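Local coordinates for acyl-CoA dehydrogenase domain protein Tcur3481 (Thermomonospora curvata, PDB 6WY9) that probably acts as an acyl-CoA dehydrogenase, binding FAD and using it to oxidise acyl-CoA substrates, at residues B[37-42]-B[84-89]; B[118-123]-B[158-163]; B[122-127]-B[151-156]; B[185-190]-B[199-204]. All coordinates share one frame; numbering follows the deposited sequence.

In the fold
Contact 1 joins two loops ahead of helices in the N-terminal helical region, whereas contacts 2, 3 and 4 lie in or against the central mixed sheet. Contacts 1 and 2 have centres about 11 Å apart and are joined by a salt bridge from Glu-41 OE1 to Arg-118 NH1 (2.5 Å). Contacts 2 and 3 share Ala-122 and Leu-123, with centres about 12 Å apart. Contacts 3 and 4 are closest, about 9 Å between centres, and neighbouring strands 144-154 and 197-203 link them: Lys-151 O lies 2.8 Å from Leu-201 N. All four lie away from the flavin pocket, which includes Arg-249, Phe-259 and His-317.

Contact 1 (B[37-42]-B[84-89]); sequences SRIDET and PVPLWP
Asp-40 and Pro-84 join the two segments through their backbones: Asp-40 N donates to Pro-84 O at 2.9 Å. The N-H...O angle of 164° and the C=O...N angle of 176° make this a straight bond, its donor nearly in line with the carbonyl. An apolar contact flanks it. Ile-39 crosses the ring of Pro-86 at about a right angle, CG2 lying 3.8 Å from Pro-86 CD while CD1 stands 4.2 Å from Pro-86 CG. In Ile-39, chi1 (-65°) puts CG1 beside the backbone N, with CG2 anti to that N and turned to the proline. Two carbons make van der Waals contact with backbone oxygens: Val-85 CG1 comes within 3.4 Å of Asp-40 O, and Pro-84 CB rests 3.8 Å from Arg-38 O.

A second layer positions these groups. Ser-37 OG accepts from Ile-39 N at 2.9 Å, closing an ST turn that shapes the chain just before the contact. Asp-40 is the N-cap of helix 41-49: its OD1 takes a weak bond from Thr-42 N (3.0 Å) and a hydrogen bond from Leu-43 N, and it also forms a salt bridge with Arg-28. Pro-86 is the centre of an inverse gamma turn and the N-cap residue of helix 87-100. The contact thus ties together two loops that each lead into a helix, one start capped by an aspartate carboxylate, within the N-terminal helical domain of the acyl-CoA dehydrogenase fold.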
loop_
_atom_site.group_PDB
_atom_site.type_symbol
_atom_site.label_atom_id
_atom_site.label_comp_id
_atom_site.label_asym_id
_atom_site.label_seq_id
_atom_site.Cartn_x
_atom_site.Cartn_y
_atom_site.Cartn_z
ATOM N N SER B 37 29.934 -13.485 20.762
ATOM C CA SER B 37 30.014 -13.698 19.330
ATOM C C SER B 37 28.661 -13.607 18.657
ATOM O O SER B 37 28.612 -13.412 17.433
ATOM C CB SER B 37 30.608 -15.078 19.037
ATOM O OG SER B 37 29.628 -16.073 19.331
ATOM N N ARG B 38 27.576 -13.796 19.415
ATOM C CA ARG B 38 26.231 -13.978 18.864
ATOM C C ARG B 38 26.166 -15.145 17.869
ATOM O O ARG B 38 25.265 -15.196 17.028
ATOM C CB ARG B 38 25.731 -12.672 18.212
ATOM C CG ARG B 38 25.983 -11.458 19.125
ATOM C CD ARG B 38 25.136 -11.676 20.375
ATOM N NE ARG B 38 25.339 -10.668 21.418
ATOM C CZ ARG B 38 24.697 -9.497 21.471
ATOM N NH1 ARG B 38 23.850 -9.145 20.495
ATOM N NH2 ARG B 38 24.903 -8.664 22.486
ATOM N N ILE B 39 27.075 -16.113 17.967
ATOM C CA ILE B 39 27.122 -17.241 17.043
ATOM C C ILE B 39 27.049 -18.538 17.841
ATOM O O ILE B 39 27.841 -18.751 18.777
ATOM C CB ILE B 39 28.411 -17.239 16.199
ATOM C CG1 ILE B 39 28.457 -16.009 15.252
ATOM C CG2 ILE B 39 28.503 -18.574 15.442
ATOM C CD1 ILE B 39 29.759 -15.861 14.424
ATOM N N ASP B 40 26.191 -19.448 17.411
ATOM C CA ASP B 40 26.050 -20.717 18.115
ATOM C C ASP B 40 27.047 -21.687 17.502
ATOM O O ASP B 40 26.808 -22.232 16.418
ATOM C CB ASP B 40 24.623 -21.229 18.009
ATOM C CG ASP B 40 24.366 -22.494 18.818
ATOM O OD1 ASP B 40 25.316 -23.200 19.205
ATOM O OD2 ASP B 40 23.164 -22.759 19.082
ATOM N N GLU B 41 28.141 -21.926 18.225
ATOM C CA GLU B 41 29.210 -22.779 17.713
ATOM C C GLU B 41 28.803 -24.244 17.746
ATOM O O GLU B 41 29.346 -25.062 16.988
ATOM C CB GLU B 41 30.479 -22.581 18.531
ATOM C CG GLU B 41 31.025 -21.190 18.501
ATOM C CD GLU B 41 31.592 -20.805 17.139
ATOM O OE1 GLU B 41 31.837 -21.697 16.294
ATOM O OE2 GLU B 41 31.784 -19.594 16.920
ATOM N N THR B 42 27.886 -24.594 18.654
ATOM C CA THR B 42 27.390 -25.962 18.707
ATOM C C THR B 42 26.554 -26.261 17.472
ATOM O O THR B 42 26.745 -27.284 16.801
ATOM C CB THR B 42 26.577 -26.169 19.991
ATOM O OG1 THR B 42 27.430 -25.866 21.109
ATOM C CG2 THR B 42 26.136 -27.656 20.091
ATOM N N PRO B 84 20.841 -18.666 15.043
ATOM C CA PRO B 84 22.007 -17.752 15.003
ATOM C C PRO B 84 23.316 -18.400 14.561
ATOM O O PRO B 84 24.213 -18.692 15.358
ATOM C CB PRO B 84 22.078 -17.250 16.453
ATOM C CG PRO B 84 21.587 -18.448 17.279
ATOM C CD PRO B 84 20.414 -18.952 16.435
ATOM N N VAL B 85 23.468 -18.596 13.250
ATOM C CA VAL B 85 24.757 -19.023 12.674
ATOM C C VAL B 85 24.986 -18.268 11.370
ATOM O O VAL B 85 24.051 -17.984 10.629
ATOM C CB VAL B 85 24.803 -20.550 12.388
ATOM C CG1 VAL B 85 25.188 -21.351 13.606
ATOM C CG2 VAL B 85 23.459 -21.052 11.825
ATOM N N PRO B 86 26.268 -17.969 11.053
ATOM C CA PRO B 86 26.525 -17.131 9.855
ATOM C C PRO B 86 26.588 -17.952 8.565
ATOM O O PRO B 86 27.626 -18.041 7.891
ATOM C CB PRO B 86 27.868 -16.488 10.202
ATOM C CG PRO B 86 28.615 -17.669 10.847
ATOM C CD PRO B 86 27.523 -18.307 11.758
ATOM N N LEU B 87 25.469 -18.590 8.213
ATOM C CA LEU B 87 25.495 -19.448 7.030
ATOM C C LEU B 87 25.621 -18.622 5.748
ATOM O O LEU B 87 26.429 -18.951 4.870
ATOM C CB LEU B 87 24.238 -20.329 6.993
ATOM C CG LEU B 87 24.189 -21.489 8.002
ATOM C CD1 LEU B 87 22.735 -22.081 8.043
ATOM C CD2 LEU B 87 25.197 -22.586 7.677
ATOM N N TRP B 88 24.840 -17.537 5.617
ATOM C CA TRP B 88 24.964 -16.907 4.302
ATOM C C TRP B 88 26.317 -16.207 4.144
ATOM O O TRP B 88 26.937 -16.349 3.081
ATOM C CB TRP B 88 23.763 -15.984 3.968
ATOM C CG TRP B 88 23.724 -14.610 4.588
ATOM C CD1 TRP B 88 23.006 -14.219 5.698
ATOM C CD2 TRP B 88 24.403 -13.427 4.117
ATOM N NE1 TRP B 88 23.226 -12.881 5.949
ATOM C CE2 TRP B 88 24.091 -12.381 5.011
ATOM C CE3 TRP B 88 25.286 -13.170 3.060
ATOM C CZ2 TRP B 88 24.607 -11.076 4.852
ATOM C CZ3 TRP B 88 25.796 -11.889 2.908
ATOM C CH2 TRP B 88 25.453 -10.860 3.796
ATOM N N PRO B 89 26.877 -15.527 5.155
ATOM C CA PRO B 89 28.217 -14.941 4.925
ATOM C C PRO B 89 29.269 -15.991 4.584
ATOM O O PRO B 89 30.021 -15.824 3.618
ATOM C CB PRO B 89 28.520 -14.202 6.241
ATOM C CG PRO B 89 27.151 -13.927 6.848
ATOM C CD PRO B 89 26.358 -15.197 6.498
#

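Contact 2 (B[118-123]-B[158-163])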
loop_
_atom_site.group_PDB
_atom_site.type_symbol
_atom_site.label_atom_id
_atom_site.label_comp_id
_atom_site.label_asym_id
_atom_site.label_seq_id
_atom_site.Cartn_x
_atom_site.Cartn_y
_atom_site.Cartn_z
ATOM N N ARG B 118 35.444 -20.490 8.956
ATOM C CA ARG B 118 34.319 -19.641 8.581
ATOM C C ARG B 118 34.843 -18.409 7.860
ATOM O O ARG B 118 36.021 -18.051 7.956
ATOM C CB ARG B 118 33.482 -19.214 9.784
ATOM C CG ARG B 118 32.825 -20.398 10.542
ATOM C CD ARG B 118 31.648 -19.953 11.397
ATOM N NE ARG B 118 31.983 -18.928 12.396
ATOM C CZ ARG B 118 32.158 -19.189 13.691
ATOM N NH1 ARG B 118 32.032 -20.437 14.133
ATOM N NH2 ARG B 118 32.467 -18.214 14.548
ATOM N N LEU B 119 33.927 -17.749 7.164
ATOM C CA LEU B 119 34.233 -16.594 6.343
ATOM C C LEU B 119 33.158 -15.560 6.587
ATOM O O LEU B 119 32.111 -15.850 7.175
ATOM C CB LEU B 119 34.273 -16.960 4.857
ATOM C CG LEU B 119 35.291 -18.069 4.590
ATOM C CD1 LEU B 119 34.949 -18.755 3.292
ATOM C CD2 LEU B 119 36.597 -17.367 4.488
ATOM N N THR B 120 33.415 -14.343 6.123
ATOM C CA THR B 120 32.316 -13.401 5.969
ATOM C C THR B 120 32.615 -12.547 4.747
ATOM O O THR B 120 33.666 -12.673 4.111
ATOM C CB THR B 120 32.094 -12.564 7.251
ATOM O OG1 THR B 120 30.976 -11.693 7.061
ATOM C CG2 THR B 120 33.357 -11.736 7.600
ATOM N N VAL B 121 31.648 -11.700 4.398
ATOM C CA VAL B 121 31.769 -10.826 3.245
ATOM C C VAL B 121 31.534 -9.393 3.699
ATOM O O VAL B 121 30.641 -9.125 4.518
ATOM C CB VAL B 121 30.779 -11.231 2.141
ATOM C CG1 VAL B 121 31.050 -12.670 1.779
ATOM C CG2 VAL B 121 29.296 -11.060 2.617
ATOM N N ALA B 122 32.328 -8.486 3.141
ATOM C CA ALA B 122 32.323 -7.060 3.457
ATOM C C ALA B 122 31.961 -6.352 2.154
ATOM O O ALA B 122 32.826 -5.978 1.365
ATOM C CB ALA B 122 33.689 -6.608 4.021
ATOM N N LEU B 123 30.652 -6.193 1.935
ATOM C CA LEU B 123 30.096 -5.702 0.691
ATOM C C LEU B 123 29.464 -4.337 0.858
ATOM O O LEU B 123 28.987 -3.786 -0.129
ATOM C CB LEU B 123 29.039 -6.706 0.155
ATOM C CG LEU B 123 29.564 -8.135 -0.059
ATOM C CD1 LEU B 123 28.427 -9.063 -0.513
ATOM C CD2 LEU B 123 30.663 -8.049 -1.141
ATOM N N THR B 158 32.951 -12.419 14.214
ATOM C CA THR B 158 33.687 -13.176 15.217
ATOM C C THR B 158 33.945 -14.609 14.742
ATOM O O THR B 158 33.021 -15.330 14.331
ATOM C CB THR B 158 32.924 -13.191 16.555
ATOM O OG1 THR B 158 32.513 -11.855 16.849
ATOM C CG2 THR B 158 33.838 -13.675 17.712
ATOM N N GLY B 159 35.208 -15.022 14.846
ATOM C CA GLY B 159 35.651 -16.334 14.422
ATOM C C GLY B 159 35.859 -16.510 12.927
ATOM O O GLY B 159 36.250 -17.601 12.508
ATOM N N ALA B 160 35.598 -15.505 12.100
ATOM C CA ALA B 160 35.844 -15.642 10.664
ATOM C C ALA B 160 37.348 -15.555 10.395
ATOM O O ALA B 160 38.015 -14.643 10.891
ATOM C CB ALA B 160 35.093 -14.569 9.884
ATOM N N ALA B 161 37.888 -16.522 9.644
ATOM C CA ALA B 161 39.331 -16.552 9.384
ATOM C C ALA B 161 39.720 -15.697 8.170
ATOM O O ALA B 161 40.868 -15.240 8.064
ATOM C CB ALA B 161 39.795 -17.998 9.196
ATOM N N HIS B 162 38.780 -15.464 7.259
ATOM C CA HIS B 162 39.016 -14.726 6.035
ATOM C C HIS B 162 37.748 -13.982 5.668
ATOM O O HIS B 162 36.643 -14.407 6.017
ATOM C CB HIS B 162 39.402 -15.632 4.865
ATOM C CG HIS B 162 40.309 -16.757 5.241
ATOM N ND1 HIS B 162 41.678 -16.639 5.238
ATOM C CD2 HIS B 162 40.040 -18.029 5.614
ATOM C CE1 HIS B 162 42.220 -17.789 5.602
ATOM N NE2 HIS B 162 41.246 -18.652 5.831
ATOM N N LEU B 163 37.926 -12.875 4.951
ATOM C CA LEU B 163 36.849 -12.023 4.471
ATOM C C LEU B 163 37.016 -11.784 2.978
ATOM O O LEU B 163 38.131 -11.558 2.502
ATOM C CB LEU B 163 36.855 -10.658 5.165
ATOM C CG LEU B 163 36.888 -10.537 6.689
ATOM C CD1 LEU B 163 38.325 -10.640 7.169
ATOM C CD2 LEU B 163 36.270 -9.188 7.099
HETATM O O HOH W 1 32.307 -16.392 11.922
HETATM O O HOH W 2 37.304 -19.617 10.895
#
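Arg-118 and Thr-120 supply the backbone bonds to the other segment. Ala-161 N donates to Arg-118 O at 2.9 Å, and Thr-120 N to His-162 O at 3.2 Å. Thr-120 and Leu-163 form a parallel bridge, in which Leu-163 CA brings its hydrogen toward Thr-120 O over 3.3 Å. Where the chain turns a corner at Ala-161, His-162 N is buried and has no partner in the model.

The polar side-chain contacts gather on the guanidinium of Arg-118. NH2 donates to Thr-158 O at 2.9 Å, with the oxygen only 2° out of the guanidinium plane, while Gly-159 O lies over one face. A bend at chi3 (-58°) places NE where it gives a bond of 2.6 Å to a water, which probably also donates to Thr-158 O. Beyond the segments, NH1 forms a salt bridge with Glu-41, and Trp-44 makes a cation-pi contact. A leucine in place of Arg-118 would probably leave Glu-41 OE1 without this counter-charge and Thr-158 O without the NH2 donor.

Apolar contacts complete the pairing. Thr-120 and Leu-163 lie side by side, CG2 of the threonine 3.8 Å from CG of the leucine, and Leu-119 CD2 sits at the edge of the His-162 ring, 3.3 Å from His-162 CB. Such a pairing belongs to a parallel strand pair, here strands 118-122 and 160-169 of the middle beta domain of the acyl-CoA dehydrogenase fold.

Contact 3 (B[122-127]-B[151-156]); sequences ALEEFG and KAVVPS
Lys-151 NZ is gripped by three groups: Glu-125 OE2 in a salt bridge at 2.6 Å, a water at 2.8 Å, and Ser-166 O outside the two segments. The carboxylate is met on its anti side, with NZ 35° out of its plane. Bends at chi2 (-65°) and chi3 fold the lysine chain back toward the loop, and CE passes 3.3 Å from Ala-122 O. The water on NZ also donates weakly to Leu-123 O. Glu-125 is itself held by the backbone, OE1 accepting from Gly-135 N and OE2 from Cys-136 N. A methionine in place of Lys-151 would probably leave Glu-125 OE2 without its counter-charge and Ser-166 O without this donor.

Next along the strand, Ala-152 N donates to Glu-124 O at 2.8 Å, the donor standing above the carbonyl plane. A second water accepts from Glu-124 N and probably also donates to Ala-152 O, each at 2.8 Å. Ala-152 CB sits over the centre of the Phe-126 ring, 3.5 Å from its centroid and 3° off the normal, a CH-pi contact. At the end of strand 118-122, Ala-122 CB packs 3.6 Å from Val-154 CG2, beside a G1 beta bulge in which Val-153 and Val-154 both face Gly-199.

Glu-124 OE2 has a salt bridge to a basic side chain of another protein chain and a bond from Leu-344 N. The chemistry implies that the buried ammonium of Lys-151 is balanced locally, probably keeping it charged, and that the loop after strand 118-122 is held to strand 144-154 by charge, backbone and water together.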
loop_
_atom_site.group_PDB
_atom_site.type_symbol
_atom_site.label_atom_id
_atom_site.label_comp_id
_atom_site.label_asym_id
_atom_site.label_seq_id
_atom_site.Cartn_x
_atom_site.Cartn_y
_atom_site.Cartn_z
ATOM N N ALA B 122 32.328 -8.486 3.141
ATOM C CA ALA B 122 32.323 -7.060 3.457
ATOM C C ALA B 122 31.961 -6.352 2.154
ATOM O O ALA B 122 32.826 -5.978 1.365
ATOM C CB ALA B 122 33.689 -6.608 4.021
ATOM N N LEU B 123 30.652 -6.193 1.935
ATOM C CA LEU B 123 30.096 -5.702 0.691
ATOM C C LEU B 123 29.464 -4.337 0.858
ATOM O O LEU B 123 28.987 -3.786 -0.129
ATOM C CB LEU B 123 29.039 -6.706 0.155
ATOM C CG LEU B 123 29.564 -8.135 -0.059
ATOM C CD1 LEU B 123 28.427 -9.063 -0.513
ATOM C CD2 LEU B 123 30.663 -8.049 -1.141
ATOM N N GLU B 124 29.424 -3.783 2.081
ATOM C CA GLU B 124 28.730 -2.523 2.301
ATOM C C GLU B 124 29.650 -1.452 2.879
ATOM O O GLU B 124 30.662 -1.756 3.524
ATOM C CB GLU B 124 27.518 -2.747 3.214
ATOM C CG GLU B 124 26.431 -3.582 2.514
ATOM C CD GLU B 124 25.294 -3.954 3.486
ATOM O OE1 GLU B 124 25.521 -4.750 4.425
ATOM O OE2 GLU B 124 24.181 -3.402 3.324
ATOM N N GLU B 125 29.234 -0.189 2.675
ATOM C CA GLU B 125 29.931 1.011 3.120
ATOM C C GLU B 125 28.939 2.031 3.671
ATOM O O GLU B 125 27.768 2.066 3.274
ATOM C CB GLU B 125 30.777 1.659 1.975
ATOM C CG GLU B 125 31.983 0.749 1.600
ATOM C CD GLU B 125 32.752 1.220 0.373
ATOM O OE1 GLU B 125 32.341 2.239 -0.235
ATOM O OE2 GLU B 125 33.752 0.556 0.011
ATOM N N PHE B 126 29.419 2.885 4.580
ATOM C CA PHE B 126 28.546 3.920 5.128
ATOM C C PHE B 126 28.224 4.977 4.075
ATOM O O PHE B 126 29.035 5.283 3.197
ATOM C CB PHE B 126 29.189 4.573 6.349
ATOM C CG PHE B 126 29.231 3.655 7.566
ATOM C CD1 PHE B 126 28.053 3.225 8.158
ATOM C CD2 PHE B 126 30.446 3.222 8.105
ATOM C CE1 PHE B 126 28.066 2.369 9.283
ATOM C CE2 PHE B 126 30.461 2.368 9.222
ATOM C CZ PHE B 126 29.282 1.953 9.806
ATOM N N GLY B 127 27.005 5.524 4.162
ATOM C CA GLY B 127 26.628 6.666 3.340
ATOM C C GLY B 127 25.864 6.202 2.124
ATOM O O GLY B 127 24.923 5.362 2.234
ATOM N N LYS B 151 34.795 -0.549 5.621
ATOM C CA LYS B 151 33.557 -1.224 5.249
ATOM C C LYS B 151 32.622 -1.232 6.450
ATOM O O LYS B 151 33.070 -1.255 7.606
ATOM C CB LYS B 151 33.793 -2.667 4.783
ATOM C CG LYS B 151 34.949 -2.831 3.821
ATOM C CD LYS B 151 34.713 -2.099 2.464
ATOM C CE LYS B 151 33.598 -2.768 1.617
ATOM N NZ LYS B 151 33.443 -2.042 0.330
ATOM N N ALA B 152 31.330 -1.206 6.175
ATOM C CA ALA B 152 30.330 -1.054 7.219
ATOM C C ALA B 152 29.741 -2.401 7.633
ATOM O O ALA B 152 29.364 -3.216 6.784
ATOM C CB ALA B 152 29.196 -0.126 6.733
ATOM N N VAL B 153 29.568 -2.580 8.949
ATOM C CA VAL B 153 28.693 -3.617 9.490
ATOM C C VAL B 153 28.910 -4.943 8.771
ATOM O O VAL B 153 27.972 -5.549 8.232
ATOM C CB VAL B 153 27.189 -3.218 9.455
ATOM C CG1 VAL B 153 26.873 -2.119 10.497
ATOM C CG2 VAL B 153 26.681 -2.822 8.048
ATOM N N VAL B 154 30.136 -5.428 8.811
ATOM C CA VAL B 154 30.452 -6.753 8.291
ATOM C C VAL B 154 29.818 -7.812 9.179
ATOM O O VAL B 154 30.070 -7.820 10.392
ATOM C CB VAL B 154 31.980 -6.930 8.225
ATOM C CG1 VAL B 154 32.334 -8.329 7.738
ATOM C CG2 VAL B 154 32.552 -5.811 7.358
ATOM N N PRO B 155 29.001 -8.717 8.640
ATOM C CA PRO B 155 28.177 -9.563 9.510
ATOM C C PRO B 155 29.001 -10.668 10.138
ATOM O O PRO B 155 29.941 -11.194 9.535
ATOM C CB PRO B 155 27.116 -10.136 8.557
ATOM C CG PRO B 155 27.859 -10.162 7.188
ATOM C CD PRO B 155 28.660 -8.863 7.216
ATOM N N SER B 156 28.655 -10.994 11.384
ATOM C CA SER B 156 29.131 -12.209 12.031
ATOM C C SER B 156 30.653 -12.332 11.939
ATOM O O SER B 156 31.216 -13.395 11.641
ATOM C CB SER B 156 28.406 -13.421 11.446
ATOM O OG SER B 156 27.003 -13.274 11.640
HETATM O O HOH W 3 30.837 -1.621 -0.545
HETATM O O HOH W 4 30.309 -4.703 4.613
HETATM O O HOH W 5 27.882 -5.707 5.470
#

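Contact 4 (B[185-190]-B[199-204]); sequences LSWERT and GNLTLD
Trp-187 turns its indole obliquely to two groups of the facing strand: Leu-201 CD2 lies 3.8 Å from Trp-187 CE3, and Gly-199 CA 4.2 Å from Trp-187 CD1. A chi1 of 59° puts CG between the backbone N and the carbonyl carbon; CD1 lies near Gly-199, where a CB would be tight against it. The other flat group is the carboxamide of Asn-200. The side chains of Asn-200 and Thr-190 cross at about a right angle, Asn-200 OD1 lying 3.5 Å from Thr-190 CG2. Its OD1 accepts from Val-153 N, and its ND2 is bonded to the backbone of another protein chain.

On the Trp-187 side of the sheet, Leu-185 CD1 approaches Leu-201 CD2 to 3.3 Å, and lies 3.8 Å from Leu-203 CG. That tight approach, with a Leu-201 chi1 of -125° away from a staggered value, makes the placement of CD2 somewhat doubtful. Ser-186 with Thr-202 and Glu-188 with Asn-200 are hydrogen-bonded pairs, the shortest bond being Thr-202 N to Ser-186 O at 2.7 Å.

Segments 185-190 and 199-203 run at 160° to one another and belong to the antiparallel hairpin 185-191/197-203. Strand 197-203 also pairs with strand 144-154, Leu-203 bonding to Gly-149, which joins the hairpin to the mixed sheet.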
loop_
_atom_site.group_PDB
_atom_site.type_symbol
_atom_site.label_atom_id
_atom_site.label_comp_id
_atom_site.label_asym_id
_atom_site.label_seq_id
_atom_site.Cartn_x
_atom_site.Cartn_y
_atom_site.Cartn_z
ATOM N N LEU B 185 44.592 -4.417 9.215
ATOM C CA LEU B 185 43.162 -4.668 9.291
ATOM C C LEU B 185 42.707 -4.502 10.732
ATOM O O LEU B 185 43.320 -5.071 11.638
ATOM C CB LEU B 185 42.854 -6.078 8.797
ATOM C CG LEU B 185 41.401 -6.480 8.736
ATOM C CD1 LEU B 185 40.804 -5.778 7.524
ATOM C CD2 LEU B 185 41.343 -7.981 8.607
ATOM N N SER B 186 41.638 -3.743 10.961
ATOM C CA SER B 186 41.104 -3.712 12.318
ATOM C C SER B 186 39.604 -3.515 12.251
ATOM O O SER B 186 39.069 -3.053 11.235
ATOM C CB SER B 186 41.770 -2.620 13.162
ATOM O OG SER B 186 41.455 -1.338 12.665
ATOM N N TRP B 187 38.902 -3.886 13.320
ATOM C CA TRP B 187 37.486 -3.542 13.286
ATOM C C TRP B 187 36.972 -3.148 14.660
ATOM O O TRP B 187 37.609 -3.380 15.686
ATOM C CB TRP B 187 36.618 -4.657 12.684
ATOM C CG TRP B 187 36.678 -5.956 13.371
ATOM C CD1 TRP B 187 35.906 -6.361 14.430
ATOM C CD2 TRP B 187 37.506 -7.070 13.028
ATOM N NE1 TRP B 187 36.221 -7.652 14.780
ATOM C CE2 TRP B 187 37.198 -8.115 13.935
ATOM C CE3 TRP B 187 38.483 -7.290 12.052
ATOM C CZ2 TRP B 187 37.843 -9.357 13.898
ATOM C CZ3 TRP B 187 39.124 -8.529 12.016
ATOM C CH2 TRP B 187 38.798 -9.544 12.931
ATOM N N GLU B 188 35.832 -2.471 14.640
ATOM C CA GLU B 188 35.056 -2.171 15.831
ATOM C C GLU B 188 33.799 -3.027 15.817
ATOM O O GLU B 188 33.035 -3.006 14.844
ATOM C CB GLU B 188 34.673 -0.689 15.886
ATOM C CG GLU B 188 35.842 0.244 16.148
ATOM C CD GLU B 188 35.448 1.723 16.204
ATOM O OE1 GLU B 188 34.354 2.101 15.743
ATOM O OE2 GLU B 188 36.259 2.517 16.717
ATOM N N ARG B 189 33.581 -3.770 16.895
ATOM C CA ARG B 189 32.342 -4.527 17.017
ATOM C C ARG B 189 31.149 -3.572 17.085
ATOM O O ARG B 189 31.214 -2.516 17.721
ATOM C CB ARG B 189 32.412 -5.397 18.254
ATOM C CG ARG B 189 33.551 -6.401 18.172
ATOM C CD ARG B 189 33.969 -6.971 19.529
ATOM N NE ARG B 189 32.844 -7.288 20.418
ATOM C CZ ARG B 189 32.206 -8.455 20.431
ATOM N NH1 ARG B 189 32.581 -9.416 19.576
ATOM N NH2 ARG B 189 31.195 -8.671 21.291
ATOM N N THR B 190 30.055 -3.937 16.426
ATOM C CA THR B 190 28.859 -3.098 16.443
ATOM C C THR B 190 27.634 -4.009 16.426
ATOM O O THR B 190 27.542 -4.923 15.603
ATOM C CB THR B 190 28.867 -2.100 15.260
ATOM O OG1 THR B 190 27.786 -1.168 15.377
ATOM C CG2 THR B 190 28.802 -2.789 13.905
ATOM N N GLY B 199 31.058 -6.010 12.369
ATOM C CA GLY B 199 32.295 -5.260 12.553
ATOM C C GLY B 199 32.357 -4.106 11.551
ATOM O O GLY B 199 32.080 -4.305 10.363
ATOM N N ASN B 200 32.646 -2.891 12.016
ATOM C CA ASN B 200 33.000 -1.793 11.110
ATOM C C ASN B 200 34.499 -1.929 10.851
ATOM O O ASN B 200 35.304 -1.848 11.780
ATOM C CB ASN B 200 32.632 -0.430 11.697
ATOM C CG ASN B 200 31.124 -0.300 12.000
ATOM O OD1 ASN B 200 30.294 -0.886 11.310
ATOM N ND2 ASN B 200 30.772 0.484 13.019
ATOM N N LEU B 201 34.856 -2.203 9.600
ATOM C CA LEU B 201 36.177 -2.676 9.213
ATOM C C LEU B 201 37.037 -1.502 8.740
ATOM O O LEU B 201 36.597 -0.725 7.881
ATOM C CB LEU B 201 36.005 -3.693 8.082
ATOM C CG LEU B 201 36.541 -5.124 8.086
ATOM C CD1 LEU B 201 36.700 -5.581 6.616
ATOM C CD2 LEU B 201 37.859 -5.261 8.905
ATOM N N THR B 202 38.240 -1.348 9.300
ATOM C CA THR B 202 39.207 -0.373 8.790
ATOM C C THR B 202 40.355 -1.120 8.120
ATOM O O THR B 202 40.949 -2.027 8.720
ATOM C CB THR B 202 39.754 0.555 9.894
ATOM O OG1 THR B 202 38.721 1.425 10.368
ATOM C CG2 THR B 202 40.870 1.437 9.347
ATOM N N LEU B 203 40.676 -0.733 6.881
ATOM C CA LEU B 203 41.745 -1.354 6.110
ATOM C C LEU B 203 42.798 -0.302 5.801
ATOM O O LEU B 203 42.521 0.682 5.112
ATOM C CB LEU B 203 41.205 -1.963 4.817
ATOM C CG LEU B 203 40.118 -3.012 4.985
ATOM C CD1 LEU B 203 38.795 -2.410 4.627
ATOM C CD2 LEU B 203 40.404 -4.176 4.058
ATOM N N ASP B 204 44.005 -0.501 6.302
ATOM C CA ASP B 204 45.082 0.446 6.026
ATOM C C ASP B 204 46.144 -0.328 5.245
ATOM O O ASP B 204 46.990 -1.014 5.833
ATOM C CB ASP B 204 45.578 1.043 7.328
ATOM C CG ASP B 204 46.788 1.913 7.157
ATOM O OD1 ASP B 204 47.197 2.211 6.013
ATOM O OD2 ASP B 204 47.349 2.284 8.208
#